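Local coordinates for DNA-binding protein (Sulfolobus solfataricus, PDB 3IRB) that is of uncertain function but binds zinc through a zinc ribbon joined to an OB-fold domain and may bind acyl-CoA, at residues A[19-22]-A[23-26]; A[48-51]-A[52-55]. All blocks are in the same frame, centred on the assembly; numbering follows the deposited sequence. Where two conformers were deposited one is given.

Contact 1 of 2, residues A[19-22]-A[23-26]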
loop_
_atom_site.group_PDB
_atom_site.type_symbol
_atom_site.label_atom_id
_atom_site.label_comp_id
_atom_site.label_asym_id
_atom_site.label_seq_id
_atom_site.Cartn_x
_atom_site.Cartn_y
_atom_site.Cartn_z
ATOM N N VAL A 19 -4.653 -11.782 -3.742
ATOM C CA VAL A 19 -4.273 -11.406 -2.393
ATOM C C VAL A 19 -4.522 -9.916 -2.154
ATOM O O VAL A 19 -5.109 -9.533 -1.133
ATOM C CB VAL A 19 -2.769 -11.725 -2.121
ATOM C CG1 VAL A 19 -2.278 -10.998 -0.842
ATOM C CG2 VAL A 19 -2.557 -13.224 -2.051
HETATM N N MSE A 20 -4.145 -9.086 -3.121
HETATM C CA MSE A 20 -4.330 -7.639 -2.995
HETATM C C MSE A 20 -5.812 -7.272 -3.002
HETATM O O MSE A 20 -6.240 -6.373 -2.279
HETATM C CB MSE A 20 -3.568 -6.894 -4.096
HETATM C CG MSE A 20 -2.046 -7.146 -4.008
HETATM SE SE MSE A 20 -1.065 -6.996 -5.714
HETATM C CE MSE A 20 -0.305 -5.386 -5.019
ATOM N N GLU A 21 -6.601 -7.971 -3.803
ATOM C CA GLU A 21 -8.045 -7.748 -3.795
ATOM C C GLU A 21 -8.700 -8.181 -2.466
ATOM O O GLU A 21 -9.585 -7.501 -1.966
ATOM C CB GLU A 21 -8.731 -8.438 -4.962
ATOM C CG GLU A 21 -8.637 -7.661 -6.263
ATOM C CD GLU A 21 -9.251 -6.263 -6.171
ATOM O OE1 GLU A 21 -10.483 -6.147 -5.997
ATOM O OE2 GLU A 21 -8.491 -5.284 -6.273
ATOM N N ALA A 22 -8.309 -9.334 -1.934
ATOM C CA ALA A 22 -8.839 -9.784 -0.645
ATOM C C ALA A 22 -8.614 -8.702 0.408
ATOM O O ALA A 22 -9.500 -8.366 1.209
ATOM C CB ALA A 22 -8.176 -11.109 -0.224
ATOM N N GLU A 23 -7.419 -8.124 0.392
ATOM C CA GLU A 23 -7.063 -7.097 1.351
ATOM C C GLU A 23 -7.845 -5.801 1.210
ATOM O O GLU A 23 -8.166 -5.160 2.221
ATOM C CB GLU A 23 -5.553 -6.860 1.326
ATOM C CG GLU A 23 -4.852 -8.128 1.907
ATOM C CD GLU A 23 -3.340 -8.066 1.918
ATOM O OE1 GLU A 23 -2.748 -7.001 1.591
ATOM O OE2 GLU A 23 -2.770 -9.120 2.283
ATOM N N ARG A 24 -8.147 -5.411 -0.020
ATOM C CA ARG A 24 -8.973 -4.241 -0.235
ATOM C C ARG A 24 -10.246 -4.305 0.617
ATOM O O ARG A 24 -10.589 -3.359 1.314
ATOM C CB ARG A 24 -9.344 -4.129 -1.715
ATOM C CG ARG A 24 -10.473 -3.231 -1.983
ATOM C CD ARG A 24 -10.824 -3.264 -3.421
ATOM N NE ARG A 24 -11.989 -2.440 -3.683
ATOM C CZ ARG A 24 -12.598 -2.370 -4.861
ATOM N NH1 ARG A 24 -12.148 -3.084 -5.893
ATOM N NH2 ARG A 24 -13.660 -1.579 -5.006
ATOM N N TYR A 25 -10.933 -5.444 0.582
ATOM C CA TYR A 25 -12.193 -5.565 1.292
ATOM C C TYR A 25 -11.994 -5.594 2.792
ATOM O O TYR A 25 -12.794 -4.997 3.510
ATOM C CB TYR A 25 -13.005 -6.740 0.778
ATOM C CG TYR A 25 -13.386 -6.482 -0.649
ATOM C CD1 TYR A 25 -14.307 -5.461 -0.966
ATOM C CD2 TYR A 25 -12.807 -7.191 -1.672
ATOM C CE1 TYR A 25 -14.623 -5.183 -2.276
ATOM C CE2 TYR A 25 -13.151 -6.947 -2.991
ATOM C CZ TYR A 25 -14.048 -5.939 -3.280
ATOM O OH TYR A 25 -14.372 -5.683 -4.580
ATOM N N GLU A 26 -10.908 -6.208 3.258
ATOM C CA GLU A 26 -10.574 -6.144 4.689
ATOM C C GLU A 26 -10.383 -4.706 5.146
ATOM O O GLU A 26 -10.959 -4.303 6.148
ATOM C CB GLU A 26 -9.361 -7.006 5.032
ATOM C CG GLU A 26 -9.674 -8.515 4.864
ATOM C CD GLU A 26 -8.453 -9.443 4.975
ATOM O OE1 GLU A 26 -7.375 -8.973 5.406
ATOM O OE2 GLU A 26 -8.599 -10.646 4.636
HETATM O O HOH W 1 -9.404 -3.056 -6.608
HETATM O O HOH W 2 -12.920 -6.859 -6.436
#
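Glu-21 OE1 is held by two groups. One is Arg-24 NH1 at 3.5 Å, a salt bridge whose hydrogen bond is weak. The other is a water, 2.6 Å from OE1, that also bonds to Tyr-25 OH. The Glu-21 chain bends at CG (chi2 -59°), which turns its carboxylate along the extended Arg-24 chain. OE1 meets the guanidinium at its edge, near its plane, while the carboxylate plane stands 80° to it. Tyr-25 OH lies over one guanidinium face, 3.6 Å above the plane and toward the rim. The Tyr-25 ring comes obliquely to the Glu-21 carbonyl, with CD2 3.3 Å from O. Val-19 and Glu-23 run side by side, with Val-19 CG1 3.7 Å from Glu-23 OE2. Glu-23 also touches Leu-118. With an alanine here the chain beyond CB is gone, which would probably leave Val-19 CG1 and Leu-118 less covered. Backbone bonds Glu-23 N to Val-19 O and Arg-24 N to Met-20 O, both 3.1 Å, are i to i+4 bonds of the helix. Met-20 O also accepts Trp-138 NE1, and Met-20 packs on Tyr-120. This is an i to i+3 salt bridge on alpha-helix 12-28, which packs on strand 114-123 and Trp-138.

Contact 2 of 2, residues A[48-51]-A[52-55]. With ZN (zinc ion), chain C.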
loop_
_atom_site.group_PDB
_atom_site.type_symbol
_atom_site.label_atom_id
_atom_site.label_comp_id
_atom_site.label_asym_id
_atom_site.label_seq_id
_atom_site.Cartn_x
_atom_site.Cartn_y
_atom_site.Cartn_z
ATOM N N SER A 48 -4.658 7.082 9.909
ATOM C CA SER A 48 -5.304 7.520 11.139
ATOM C C SER A 48 -4.277 7.571 12.255
ATOM O O SER A 48 -3.259 6.848 12.225
ATOM C CB SER A 48 -6.457 6.599 11.475
ATOM O OG SER A 48 -5.983 5.328 11.770
ATOM N N LYS A 49 -4.555 8.399 13.258
ATOM C CA LYS A 49 -3.589 8.629 14.318
ATOM C C LYS A 49 -4.228 8.405 15.657
ATOM O O LYS A 49 -5.163 9.119 16.024
ATOM C CB LYS A 49 -3.000 10.035 14.235
ATOM C CG LYS A 49 -2.006 10.350 15.339
ATOM C CD LYS A 49 -1.461 11.792 15.262
ATOM C CE LYS A 49 -0.251 11.955 16.179
ATOM N NZ LYS A 49 0.344 13.308 16.099
ATOM N N CYS A 50 -3.725 7.418 16.390
ATOM C CA CYS A 50 -4.202 7.151 17.740
ATOM C C CYS A 50 -3.817 8.298 18.661
ATOM O O CYS A 50 -2.662 8.714 18.731
ATOM C CB CYS A 50 -3.639 5.837 18.291
ATOM S SG CYS A 50 -4.099 5.462 19.951
ATOM N N SER A 51 -4.796 8.821 19.369
ATOM C CA SER A 51 -4.564 9.959 20.237
ATOM C C SER A 51 -3.852 9.539 21.508
ATOM O O SER A 51 -3.282 10.374 22.204
ATOM C CB SER A 51 -5.876 10.658 20.575
ATOM O OG SER A 51 -6.485 11.153 19.400
ATOM N N LYS A 52 -3.919 8.248 21.833
ATOM C CA LYS A 52 -3.336 7.775 23.089
ATOM C C LYS A 52 -1.850 7.487 22.972
ATOM O O LYS A 52 -1.098 7.804 23.901
ATOM C CB LYS A 52 -4.049 6.529 23.610
ATOM C CG LYS A 52 -3.753 6.338 25.098
ATOM C CD LYS A 52 -4.738 5.475 25.835
ATOM C CE LYS A 52 -4.565 5.667 27.344
ATOM N NZ LYS A 52 -5.012 4.470 28.128
ATOM N N CYS A 53 -1.416 6.924 21.842
ATOM C CA CYS A 53 0.018 6.624 21.655
ATOM C C CYS A 53 0.654 7.399 20.512
ATOM O O CYS A 53 1.882 7.339 20.315
ATOM C CB CYS A 53 0.210 5.127 21.416
ATOM S SG CYS A 53 -0.517 4.515 19.857
ATOM N N GLY A 54 -0.160 8.127 19.747
ATOM C CA GLY A 54 0.365 8.909 18.650
ATOM C C GLY A 54 0.780 8.116 17.408
ATOM O O GLY A 54 1.251 8.716 16.478
ATOM N N ARG A 55 0.657 6.789 17.401
ATOM C CA ARG A 55 0.964 6.006 16.191
ATOM C C ARG A 55 0.054 6.414 15.034
ATOM O O ARG A 55 -1.162 6.589 15.229
ATOM C CB ARG A 55 0.773 4.524 16.476
ATOM C CG ARG A 55 1.831 3.926 17.405
ATOM C CD ARG A 55 1.568 2.441 17.586
ATOM N NE ARG A 55 2.622 1.782 18.344
ATOM C CZ ARG A 55 2.718 1.776 19.670
ATOM N NH1 ARG A 55 1.827 2.413 20.429
ATOM N NH2 ARG A 55 3.739 1.139 20.239
HETATM ZN ZN ZN C . -2.591 3.727 20.437
#
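Cys-50 SG and Cys-53 SG, three residues apart on one tight turn, both bind the zinc ion. The bonds to the metal are 2.3 Å from Cys-50 SG and 2.3 Å from Cys-53 SG. Cys-64 and Cys-67 complete the four-cysteine site. Cys-50 SG and Cys-53 SG lie 3.7 Å apart, as expected for ligands of one metal. Cys-50 puts SG anti to its own backbone N (chi1 177°), under the turn that follows. There Cys-53 N donates to Cys-50 SG at 3.6 Å, and Lys-52 N adds a weak bond. Cys-53 SG takes the place between backbone N and carbonyl carbon (chi1 66°). It accepts Arg-55 N, and also Arg-55 NH1 at 3.2 Å, with the sulfur in the guanidinium plane. These N-H groups would be expected to offset part of the negative charge on the thiolates. Arg-55 is positioned in turn by a salt bridge from NE to Glu-114.

The backbone closes the turn. Cys-50 N donates to Arg-55 O at 2.9 Å, nearly in line with the carbonyl. Gly-54 N returns a weak bond to Cys-50 O. Gly-54 has positive phi (75°), which favours glycine. Lys-49 lays its extended chain beside the Gly-54 carbonyl, with CE 3.6 Å from O. The Cys-x-x-Cys-Gly turn with its N-H to sulfur bonds is a zinc knuckle of the rubredoxin type, in keeping with the zinc-ribbon family.

The knuckle links strands 46-49 and 56-58, an antiparallel pair; Ser-48 bonds to Phe-57 through the backbone. On the other edge of strand 46-49, Lys-49 pairs with Asn-73. The Cys-50 side chain rests on Val-69 and Ile-71, so strand 69-76 backs the turn.

How the contacts relate
Both contacts are local, but they share no helix or strand. Contact 1 lies within one helix, 12-28, on the surface. Contact 2 is a turn between two strands of the zinc ribbon and is partly buried, with Cys-50 itself buried. Their centres are 24 Å apart, and their nearest atoms stay about 12 Å apart. The chemistry follows the setting. In contact 1, charged side chains and water bridge successive positions of a helix, and no annotated site is near. In contact 2, metal bonds and N-H to sulfur bonds fix the shape of the chain. Strand 114-123 neighbours both: it packs against Met-20 of contact 1 and supplies Glu-114 to Arg-55 of contact 2.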